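Long-range contacts in putative Glycerophosphoryl diester phosphodiesterase (Silicibacter pomeroyi, PDB 3L12), which belongs to the glycerophosphoryl diester phosphodiesterase family of TIM-barrel proteins and carries a bound magnesium ion: residues G25-M30 / P116-L121; M30-L35 / V63-H68; L269-W274 / T288-I293; Y252-T257 / I282-T287. One frame throughout, in Å; residues are numbered along the deposited sequence.

Contact 1: residues G25-M30 / P116-L121; sequences GARGVM and PDQAFL
Two direct hydrogen bonds join residues 25-30 to 116-121, and both donors lie on the second segment. One comes from a side chain. Gln118 has CG anti to its backbone N (chi1 180°) and an extended chain beyond, which brings NE2 to 2.8 Å from Arg27 O. That approach lies in the carbonyl plane on a lone pair, and the acceptor is close to the plane of the Gln118 amide, so the bond also fixes the amide's rotation. The other is between backbones: Ala119 N meets Val29 O at 3.0 Å, with a nearly straight N-H...O angle (171°) but from above the carbonyl plane. Gln118 CA adds a CA-H...O contact to the same oxygen at 3.6 Å.

Two waters extend the polar seam. One donates to Gly28 O and accepts from Asp117 N; the other donates to both Val29 O and Asp117 O.

The apolar part belongs to Met30, a selenomethionine whose chain, bent at chi2 and chi3, curls back although its CB starts away from the other segment. Its SE lies 3.9 Å from Ala119 CB. The terminal CE continues to Leu121 CD1 at 3.8 Å.

Arg27 extends the other way, to a salt bridge with Asp296, while Asp117 pairs with Arg300 of the second subunit. Val29 packs on Val29 of that subunit. The first segment is wound into a turn by Val29 N and Met30 N, which both bond Ala26 O. This is the loop after barrel strand 19-23 of the TIM-barrel fold, joined at the subunit interface to the loop that follows helix 110-114.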
# COMPACT_ATOMS: atom_id res chain seq x y z
N GLY A 25 -10.04 -3.00 4.71
CA GLY A 25 -8.87 -2.15 4.66
C GLY A 25 -8.53 -1.96 3.19
O GLY A 25 -9.18 -1.17 2.47
N ALA A 26 -7.52 -2.67 2.69
CA ALA A 26 -7.10 -2.60 1.28
C ALA A 26 -6.54 -3.97 0.93
O ALA A 26 -5.35 -4.14 0.81
CB ALA A 26 -6.08 -1.56 1.05
N ARG A 27 -7.43 -4.95 0.82
CA ARG A 27 -7.03 -6.32 0.59
C ARG A 27 -6.13 -6.52 -0.64
O ARG A 27 -5.32 -7.43 -0.70
CB ARG A 27 -8.29 -7.19 0.50
CG ARG A 27 -8.08 -8.66 0.08
CD ARG A 27 -9.31 -9.53 0.23
NE ARG A 27 -10.43 -9.08 -0.62
CZ ARG A 27 -11.47 -9.79 -0.96
NH1 ARG A 27 -11.61 -11.06 -0.56
NH2 ARG A 27 -12.37 -9.28 -1.79
N GLY A 28 -6.28 -5.71 -1.68
CA GLY A 28 -5.32 -5.82 -2.80
C GLY A 28 -3.89 -5.41 -2.53
O GLY A 28 -3.01 -5.78 -3.30
N VAL A 29 -3.62 -4.66 -1.44
CA VAL A 29 -2.34 -4.09 -1.09
C VAL A 29 -1.69 -4.67 0.21
O VAL A 29 -0.50 -4.89 0.27
CB VAL A 29 -2.43 -2.52 -0.96
CG1 VAL A 29 -1.01 -1.91 -0.78
CG2 VAL A 29 -3.22 -1.93 -2.19
N MSE A 30 -2.51 -4.90 1.23
CA MSE A 30 -2.12 -5.34 2.51
C MSE A 30 -3.01 -6.48 2.99
O MSE A 30 -4.12 -6.58 2.58
CB MSE A 30 -2.25 -4.21 3.53
CG MSE A 30 -1.16 -3.17 3.30
SE MSE A 30 0.65 -3.59 3.73
CE MSE A 30 0.53 -3.28 5.65
N PRO A 116 -2.25 -10.98 -6.01
CA PRO A 116 -0.83 -11.35 -6.15
C PRO A 116 0.18 -10.28 -5.72
O PRO A 116 1.37 -10.56 -5.53
CB PRO A 116 -0.69 -11.67 -7.64
CG PRO A 116 -1.75 -10.78 -8.30
CD PRO A 116 -2.91 -10.70 -7.31
N ASP A 117 -0.31 -9.06 -5.57
CA ASP A 117 0.52 -7.94 -5.25
C ASP A 117 0.45 -7.49 -3.80
O ASP A 117 1.17 -6.57 -3.37
CB ASP A 117 0.15 -6.77 -6.17
CG ASP A 117 0.49 -7.02 -7.63
OD1 ASP A 117 1.12 -8.03 -8.04
OD2 ASP A 117 0.05 -6.09 -8.36
N GLN A 118 -0.28 -8.22 -2.99
CA GLN A 118 -0.45 -7.92 -1.59
C GLN A 118 0.86 -8.21 -0.87
O GLN A 118 1.45 -9.26 -1.06
CB GLN A 118 -1.57 -8.80 -1.02
CG GLN A 118 -1.83 -8.56 0.46
CD GLN A 118 -2.75 -9.61 1.04
OE1 GLN A 118 -2.27 -10.51 1.69
NE2 GLN A 118 -4.10 -9.43 0.92
N ALA A 119 1.29 -7.29 -0.02
CA ALA A 119 2.45 -7.47 0.80
C ALA A 119 2.34 -8.73 1.64
O ALA A 119 1.25 -9.14 2.01
CB ALA A 119 2.68 -6.27 1.71
N PHE A 120 3.49 -9.32 1.94
CA PHE A 120 3.51 -10.58 2.67
C PHE A 120 4.19 -10.35 3.98
O PHE A 120 5.43 -10.23 4.02
CB PHE A 120 4.21 -11.70 1.87
CG PHE A 120 4.05 -13.05 2.51
CD1 PHE A 120 2.95 -13.82 2.19
CD2 PHE A 120 4.97 -13.53 3.43
CE1 PHE A 120 2.75 -15.07 2.81
CE2 PHE A 120 4.79 -14.78 4.05
CZ PHE A 120 3.67 -15.54 3.71
N LEU A 121 3.37 -10.30 5.04
CA LEU A 121 3.81 -10.00 6.38
C LEU A 121 3.76 -11.27 7.25
O LEU A 121 2.93 -12.12 7.02
CB LEU A 121 2.91 -8.90 7.03
CG LEU A 121 2.80 -7.52 6.36
CD1 LEU A 121 1.86 -6.53 7.12
CD2 LEU A 121 4.23 -6.95 6.20
O HOH W 1 -3.00 -7.79 -5.15
O HOH W 2 1.45 -4.39 -1.75

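Contact 2: residues M30-L35 / V63-H68; sequences MPENTL and VTHNHH
The backbones of residues 30-35, leading into helix 35-43, and of residues 63-68, at the end of strand 61-63 and beyond, stay well apart: the closest CA atoms, of Asn33 and Thr64, are 6.0 Å from each other. Asn33 takes a left-handed backbone conformation (phi 51°), turning the chain just ahead of helix 35-43. A water bridges the main chains, donating both to Asn33 O and, at 2.7 Å, to Val63 O. The turn is closed off by Thr34, the N-cap of that helix, whose OG1 gives its proton to Pro31 O at 2.8 Å and in turn receives Gly37 N.

The two loops, one after strand 19-23 and the other after strand 61-63, flank the metal site of the TIM barrel. Asn33 connects to it as a second-shell residue, for its ND2 is hydrogen-bonded to Asp52 OD2, and Asp52 belongs to the magnesium site. Asn33 lies with CG beside its backbone N (chi1 -77°), which sets OD1 against Val63 CG1 at 3.5 Å and turns ND2 toward the His65 backbone.

A second water is gripped from three directions: it donates to Glu32 OE2 (2.8 Å) and accepts from Asn33 ND2 (3.0 Å) and His65 N (2.9 Å). Glu32 OE2 also comes obliquely to the His65 ring, 3.6 Å from ND1, with carboxylate and ring planes 62° apart. The Glu32 carboxylate has firmer partners elsewhere, Arg24 in a salt bridge through OE2 and Tyr111 OH through OE1, which would favour its charged form.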
# COMPACT_ATOMS: atom_id res chain seq x y z
N MSE A 30 -2.51 -4.90 1.23
CA MSE A 30 -2.12 -5.34 2.51
C MSE A 30 -3.01 -6.48 2.99
O MSE A 30 -4.12 -6.58 2.58
CB MSE A 30 -2.25 -4.21 3.53
CG MSE A 30 -1.16 -3.17 3.30
SE MSE A 30 0.65 -3.59 3.73
CE MSE A 30 0.53 -3.28 5.65
N PRO A 31 -2.47 -7.38 3.82
CA PRO A 31 -3.30 -8.46 4.39
C PRO A 31 -4.61 -7.91 4.92
O PRO A 31 -4.64 -6.92 5.68
CB PRO A 31 -2.41 -9.04 5.52
CG PRO A 31 -1.34 -8.13 5.65
CD PRO A 31 -1.10 -7.42 4.35
N GLU A 32 -5.66 -8.60 4.58
CA GLU A 32 -6.98 -8.12 4.89
C GLU A 32 -7.30 -8.13 6.37
O GLU A 32 -6.80 -8.94 7.12
CB GLU A 32 -7.99 -8.98 4.17
CG GLU A 32 -8.10 -10.45 4.72
CD GLU A 32 -8.95 -11.31 3.84
OE1 GLU A 32 -8.45 -11.66 2.74
OE2 GLU A 32 -10.07 -11.61 4.24
N ASN A 33 -8.19 -7.24 6.79
CA ASN A 33 -8.66 -7.22 8.17
C ASN A 33 -7.54 -7.20 9.23
O ASN A 33 -7.65 -7.80 10.35
CB ASN A 33 -9.68 -8.33 8.38
CG ASN A 33 -11.03 -8.00 7.81
OD1 ASN A 33 -11.45 -6.83 7.84
ND2 ASN A 33 -11.79 -9.03 7.37
N THR A 34 -6.44 -6.50 8.90
CA THR A 34 -5.34 -6.34 9.82
C THR A 34 -5.18 -4.88 10.22
O THR A 34 -5.46 -3.96 9.45
CB THR A 34 -4.00 -6.83 9.27
OG1 THR A 34 -3.64 -6.07 8.11
CG2 THR A 34 -4.14 -8.37 8.89
N LEU A 35 -4.78 -4.64 11.44
CA LEU A 35 -4.49 -3.25 11.92
C LEU A 35 -3.48 -2.60 10.98
O LEU A 35 -3.60 -1.44 10.63
CB LEU A 35 -4.00 -3.25 13.32
CG LEU A 35 -4.90 -3.81 14.45
CD1 LEU A 35 -4.16 -3.65 15.88
CD2 LEU A 35 -6.26 -3.12 14.44
N VAL A 63 -11.99 -9.33 14.27
CA VAL A 63 -12.05 -8.84 12.91
C VAL A 63 -11.48 -9.87 11.93
O VAL A 63 -10.25 -9.98 11.79
CB VAL A 63 -11.34 -7.49 12.80
CG1 VAL A 63 -11.54 -6.92 11.38
CG2 VAL A 63 -11.87 -6.49 13.86
N THR A 64 -12.38 -10.63 11.30
CA THR A 64 -12.02 -11.67 10.32
C THR A 64 -13.26 -11.85 9.45
O THR A 64 -14.38 -11.69 9.95
CB THR A 64 -11.49 -12.96 10.97
OG1 THR A 64 -11.04 -13.84 9.93
CG2 THR A 64 -12.49 -13.64 11.79
N HIS A 65 -13.06 -12.25 8.20
CA HIS A 65 -14.12 -12.20 7.21
C HIS A 65 -15.15 -13.27 7.27
O HIS A 65 -16.26 -13.07 6.77
CB HIS A 65 -13.55 -12.15 5.78
CG HIS A 65 -13.24 -13.51 5.19
ND1 HIS A 65 -12.13 -14.24 5.54
CD2 HIS A 65 -13.92 -14.26 4.29
CE1 HIS A 65 -12.15 -15.39 4.89
NE2 HIS A 65 -13.19 -15.40 4.09
N ASN A 66 -14.79 -14.43 7.84
CA ASN A 66 -15.71 -15.54 7.94
C ASN A 66 -15.72 -16.26 9.30
O ASN A 66 -14.84 -16.12 10.13
CB ASN A 66 -15.35 -16.54 6.85
CG ASN A 66 -16.46 -17.51 6.58
OD1 ASN A 66 -17.66 -17.18 6.78
ND2 ASN A 66 -16.09 -18.73 6.20
N HIS A 67 -16.82 -16.99 9.51
CA HIS A 67 -17.02 -17.74 10.77
C HIS A 67 -16.13 -18.98 10.86
O HIS A 67 -16.13 -19.66 11.89
CB HIS A 67 -18.52 -18.02 10.97
CG HIS A 67 -19.18 -18.51 9.75
ND1 HIS A 67 -18.82 -19.69 9.13
CD2 HIS A 67 -20.16 -17.96 8.98
CE1 HIS A 67 -19.57 -19.86 8.06
NE2 HIS A 67 -20.38 -18.82 7.93
N HIS A 68 -15.42 -19.31 9.78
CA HIS A 68 -14.37 -20.31 9.75
C HIS A 68 -13.08 -19.66 9.20
O HIS A 68 -13.15 -18.70 8.42
CB HIS A 68 -14.75 -21.50 8.91
CG HIS A 68 -15.80 -22.38 9.53
ND1 HIS A 68 -17.13 -22.01 9.66
CD2 HIS A 68 -15.72 -23.65 10.03
CE1 HIS A 68 -17.80 -23.00 10.26
NE2 HIS A 68 -16.96 -24.01 10.48
O HOH W 3 -10.46 -11.71 7.03
O HOH W 4 -7.95 -10.61 10.56

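Contact 3: residues L269-W274 / T288-I293; sequences LIVLTW and TGVDGI
Strand 270-273 and strand 292-295 run parallel and adjacent, joined by helix 279-288 as a beta-alpha-beta crossover of the TIM barrel; residues 288-293 carry the chain from that helix into the second strand. Gly289 ends the helix in a Schellman motif, its positive phi (91°) letting the chain break out of the last turn. Val290 then sets its branches against the first strand: CG1 touches Val271 CG1 at 4.1 Å, the two side chains crossing at about a right angle, while CG2 faces Thr273 CG2.

Asp291 is not yet in strand conformation, and its side chain and backbone N both pair with Val271. With CG beside the backbone N, it brings OD1 to 2.8 Å from Val271 N, in a straight bond (171°) made from above the carboxylate plane. OD1 also takes His265 NE2, and OD2 takes Gly13 N, so both oxygens of this buried carboxylate are engaged. Its own amide returns to the same residue, Asp291 N meeting Val271 O at 2.9 Å, though at a bent angle of 132°. Val271 O receives a second, weak bond from Gly292 N at 3.3 Å.

Regular parallel pairing starts at Gly292, opposite Leu272. Having no CB, Gly292 lets Leu272 CD2 settle against its backbone, 3.6 Å from its N. Its carbonyl turns back to the first strand, Gly292 O accepting Thr273 N at 3.0 Å. Ile293 comes next, its side chain on the same sheet face as that of Thr273, whose OG1 is bonded to Pro251 O. Between these two backbones, Ile293 CA makes a CA-H...O contact with Thr273 O at 3.5 Å.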
# COMPACT_ATOMS: atom_id res chain seq x y z
N LEU A 269 -32.73 6.01 0.16
CA LEU A 269 -31.61 5.13 0.59
C LEU A 269 -30.31 5.58 0.00
O LEU A 269 -30.28 6.25 -1.04
CB LEU A 269 -31.87 3.69 0.14
CG LEU A 269 -33.14 3.00 0.60
CD1 LEU A 269 -33.44 1.69 -0.15
CD2 LEU A 269 -33.10 2.80 2.13
N ILE A 270 -29.22 5.24 0.70
CA ILE A 270 -27.85 5.43 0.20
C ILE A 270 -27.48 4.08 -0.44
O ILE A 270 -27.86 3.05 0.11
CB ILE A 270 -26.92 5.85 1.32
CG1 ILE A 270 -27.20 7.31 1.72
CG2 ILE A 270 -25.42 5.66 0.92
CD1 ILE A 270 -26.41 7.82 2.98
N VAL A 271 -26.75 4.08 -1.58
CA VAL A 271 -26.39 2.87 -2.26
C VAL A 271 -24.87 2.77 -2.34
O VAL A 271 -24.21 3.65 -2.91
CB VAL A 271 -26.99 2.82 -3.67
CG1 VAL A 271 -26.67 1.50 -4.35
CG2 VAL A 271 -28.53 3.08 -3.60
N LEU A 272 -24.34 1.73 -1.73
CA LEU A 272 -22.88 1.46 -1.75
C LEU A 272 -22.75 0.12 -2.45
O LEU A 272 -23.31 -0.90 -1.98
CB LEU A 272 -22.30 1.40 -0.36
CG LEU A 272 -22.52 2.56 0.60
CD1 LEU A 272 -21.72 2.22 1.86
CD2 LEU A 272 -22.06 3.89 0.01
N THR A 273 -22.01 0.06 -3.54
CA THR A 273 -21.84 -1.21 -4.22
C THR A 273 -20.44 -1.80 -3.93
O THR A 273 -19.48 -1.06 -3.57
CB THR A 273 -22.14 -1.07 -5.70
OG1 THR A 273 -22.24 -2.39 -6.27
CG2 THR A 273 -21.10 -0.17 -6.38
N TRP A 274 -20.33 -3.13 -4.07
CA TRP A 274 -19.16 -3.90 -3.65
C TRP A 274 -19.01 -5.16 -4.47
O TRP A 274 -19.99 -5.49 -5.18
CB TRP A 274 -19.32 -4.36 -2.16
CG TRP A 274 -20.50 -5.24 -1.96
CD1 TRP A 274 -21.78 -4.82 -1.76
CD2 TRP A 274 -20.53 -6.66 -2.02
NE1 TRP A 274 -22.62 -5.91 -1.72
CE2 TRP A 274 -21.89 -7.05 -1.87
CE3 TRP A 274 -19.56 -7.66 -2.21
CZ2 TRP A 274 -22.28 -8.38 -1.85
CZ3 TRP A 274 -19.97 -8.99 -2.21
CH2 TRP A 274 -21.32 -9.32 -2.03
N THR A 288 -23.35 4.87 -12.67
CA THR A 288 -24.69 4.55 -12.28
C THR A 288 -25.16 5.58 -11.27
O THR A 288 -26.36 5.70 -11.01
CB THR A 288 -24.81 3.16 -11.66
OG1 THR A 288 -24.08 3.13 -10.43
CG2 THR A 288 -24.28 2.11 -12.61
N GLY A 289 -24.25 6.32 -10.66
CA GLY A 289 -24.72 7.24 -9.64
C GLY A 289 -24.74 6.67 -8.20
O GLY A 289 -25.30 7.27 -7.34
N VAL A 290 -24.09 5.53 -7.95
CA VAL A 290 -24.01 5.00 -6.60
C VAL A 290 -23.35 6.05 -5.72
O VAL A 290 -22.51 6.88 -6.20
CB VAL A 290 -23.24 3.64 -6.52
CG1 VAL A 290 -23.97 2.55 -7.32
CG2 VAL A 290 -21.76 3.79 -6.98
N ASP A 291 -23.69 6.00 -4.45
CA ASP A 291 -23.12 6.91 -3.47
C ASP A 291 -21.67 6.55 -3.18
O ASP A 291 -20.87 7.46 -2.92
CB ASP A 291 -23.90 6.86 -2.18
CG ASP A 291 -25.29 7.40 -2.35
OD1 ASP A 291 -26.20 6.58 -2.65
OD2 ASP A 291 -25.44 8.60 -2.25
N GLY A 292 -21.35 5.28 -3.26
CA GLY A 292 -19.99 4.84 -2.93
C GLY A 292 -19.67 3.47 -3.47
O GLY A 292 -20.56 2.71 -3.82
N ILE A 293 -18.36 3.22 -3.53
CA ILE A 293 -17.77 1.99 -4.03
C ILE A 293 -16.83 1.37 -3.02
O ILE A 293 -15.90 2.05 -2.52
CB ILE A 293 -16.96 2.29 -5.31
CG1 ILE A 293 -17.87 2.76 -6.40
CG2 ILE A 293 -16.21 1.05 -5.81
CD1 ILE A 293 -17.10 3.32 -7.64

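Contact 4: residues Y252-T257 / I282-T287; sequences YFLDVT and IRRMAT
Helix 279-288, an outer helix of the TIM barrel, lies against the short 3-10 segment 253-255 and Val256, in the loop that follows strand 248-251. Met285, a selenomethionine, makes the apolar join. Its CG sits beside the backbone N and its chain folds at chi2 and again at chi3 (92°), which leaves SE facing the loop. Val256 reaches it tip to tip, CG1 standing 3.8 Å from SE. Phe253 meets the same SE through its CB, at 3.9 Å. Phe253 has its CG in the crowded position between backbone N and carbonyl carbon (chi1 77°), and its ring is turned so that its edge, not its face, meets Arg284.

Arg284 starts extended, CG anti to the backbone N, then bends at chi3, which brings the guanidinium to that ring edge. Its NH2 lies near the Phe253 ring plane, 3.9 Å from CD2, with ring and guanidinium planes 39° apart, while NH1 forms a salt bridge with Asp281. Two waters in the guanidinium plane complete the link. The first accepts from Arg284 NH2 at 2.7 Å and donates to Phe253 O; the second accepts from Arg284 NE at 2.9 Å and gives a weak bond to Val256 O.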
# COMPACT_ATOMS: atom_id res chain seq x y z
N TYR A 252 -24.33 -6.24 -4.59
CA TYR A 252 -23.17 -6.68 -5.33
C TYR A 252 -23.19 -5.98 -6.70
O TYR A 252 -24.26 -5.80 -7.30
CB TYR A 252 -23.21 -8.18 -5.50
CG TYR A 252 -22.00 -8.75 -6.21
CD1 TYR A 252 -20.76 -8.70 -5.62
CD2 TYR A 252 -22.15 -9.42 -7.42
CE1 TYR A 252 -19.64 -9.24 -6.25
CE2 TYR A 252 -21.04 -9.98 -8.05
CZ TYR A 252 -19.81 -9.87 -7.46
OH TYR A 252 -18.70 -10.42 -8.09
N PHE A 253 -22.02 -5.60 -7.18
CA PHE A 253 -22.00 -4.70 -8.36
C PHE A 253 -22.61 -5.28 -9.64
O PHE A 253 -23.13 -4.53 -10.44
CB PHE A 253 -20.59 -4.14 -8.62
CG PHE A 253 -19.65 -5.11 -9.26
CD1 PHE A 253 -18.97 -6.01 -8.51
CD2 PHE A 253 -19.42 -5.08 -10.62
CE1 PHE A 253 -18.07 -6.91 -9.06
CE2 PHE A 253 -18.55 -6.01 -11.17
CZ PHE A 253 -17.86 -6.89 -10.39
N LEU A 254 -22.58 -6.59 -9.82
CA LEU A 254 -23.21 -7.18 -11.03
C LEU A 254 -24.69 -7.09 -11.00
O LEU A 254 -25.35 -7.30 -12.03
CB LEU A 254 -22.79 -8.63 -11.23
CG LEU A 254 -21.34 -8.85 -11.62
CD1 LEU A 254 -21.02 -10.31 -11.80
CD2 LEU A 254 -21.05 -8.05 -12.86
N ASP A 255 -25.26 -6.75 -9.83
CA ASP A 255 -26.70 -6.68 -9.68
C ASP A 255 -27.24 -5.27 -9.84
O ASP A 255 -28.43 -5.07 -9.81
CB ASP A 255 -27.14 -7.16 -8.27
CG ASP A 255 -26.64 -8.53 -7.90
OD1 ASP A 255 -26.25 -9.35 -8.78
OD2 ASP A 255 -26.67 -8.83 -6.69
N VAL A 256 -26.35 -4.29 -10.03
CA VAL A 256 -26.72 -2.91 -10.08
C VAL A 256 -27.07 -2.43 -11.48
O VAL A 256 -26.43 -2.83 -12.46
CB VAL A 256 -25.53 -2.05 -9.60
CG1 VAL A 256 -25.69 -0.54 -9.87
CG2 VAL A 256 -25.23 -2.32 -8.11
N THR A 257 -28.11 -1.61 -11.55
CA THR A 257 -28.52 -0.94 -12.80
C THR A 257 -28.80 0.49 -12.37
O THR A 257 -29.06 0.75 -11.20
CB THR A 257 -29.77 -1.54 -13.40
OG1 THR A 257 -30.86 -1.41 -12.47
CG2 THR A 257 -29.57 -3.00 -13.73
N ILE A 282 -15.30 -0.25 -12.11
CA ILE A 282 -15.24 0.98 -11.25
C ILE A 282 -15.85 2.15 -11.99
O ILE A 282 -16.75 2.84 -11.48
CB ILE A 282 -13.81 1.26 -10.80
CG1 ILE A 282 -13.28 0.15 -9.89
CG2 ILE A 282 -13.71 2.62 -10.08
CD1 ILE A 282 -11.75 0.15 -9.70
N ARG A 283 -15.42 2.34 -13.23
CA ARG A 283 -15.95 3.39 -14.08
C ARG A 283 -17.47 3.27 -14.28
O ARG A 283 -18.18 4.25 -14.16
CB ARG A 283 -15.21 3.41 -15.43
CG ARG A 283 -15.61 4.51 -16.35
CD ARG A 283 -14.63 4.64 -17.52
NE ARG A 283 -13.31 5.07 -17.11
CZ ARG A 283 -12.92 6.36 -17.03
NH1 ARG A 283 -13.71 7.35 -17.40
NH2 ARG A 283 -11.68 6.63 -16.65
N ARG A 284 -17.96 2.07 -14.60
CA ARG A 284 -19.40 1.86 -14.84
C ARG A 284 -20.20 2.15 -13.57
O ARG A 284 -21.26 2.80 -13.66
CB ARG A 284 -19.68 0.43 -15.33
CG ARG A 284 -21.12 0.22 -15.73
CD ARG A 284 -21.34 -1.12 -16.37
NE ARG A 284 -21.23 -2.21 -15.42
CZ ARG A 284 -20.15 -2.97 -15.23
NH1 ARG A 284 -19.05 -2.80 -15.97
NH2 ARG A 284 -20.17 -3.91 -14.30
N MSE A 285 -19.69 1.74 -12.40
CA MSE A 285 -20.40 1.99 -11.16
C MSE A 285 -20.45 3.49 -10.84
O MSE A 285 -21.49 3.98 -10.45
CB MSE A 285 -19.82 1.22 -9.95
CG MSE A 285 -20.01 -0.25 -9.97
SE MSE A 285 -21.90 -0.81 -10.10
CE MSE A 285 -22.08 -0.93 -11.99
N ALA A 286 -19.34 4.20 -11.04
CA ALA A 286 -19.36 5.65 -10.86
C ALA A 286 -20.44 6.30 -11.75
O ALA A 286 -21.15 7.20 -11.30
CB ALA A 286 -17.94 6.28 -11.11
N THR A 287 -20.48 5.92 -13.03
CA THR A 287 -21.44 6.49 -13.99
C THR A 287 -22.91 6.26 -13.61
O THR A 287 -23.80 7.05 -13.88
CB THR A 287 -21.19 5.88 -15.39
OG1 THR A 287 -19.85 6.17 -15.79
CG2 THR A 287 -22.13 6.43 -16.44
O HOH W 5 -22.62 -4.34 -13.13
O HOH W 6 -24.04 -2.19 -14.70

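In the fold
The four contacts fall into two pairs on the barrel. Contacts 1 and 2 share Met30, have centres about 12 Å apart, and touch where Arg27 CD meets Glu32 OE1 at 3.4 Å. Contacts 3 and 4 are closer, about 8 Å between centres, and interlock along the chain; Trp274 O and Phe253 N, 2.9 Å apart, probably form a hydrogen bond between them. Contacts 2 and 3, about 23 Å apart by centres, lie on opposite sides of the chain's centre. The magnesium site, formed by Glu50, Asp52 and Glu149, is nearest contact 2: the His65 side chain is about 6 Å from the ion, against about 8 Å for Arg27, 11 Å for Leu272 and 13 Å for Phe253.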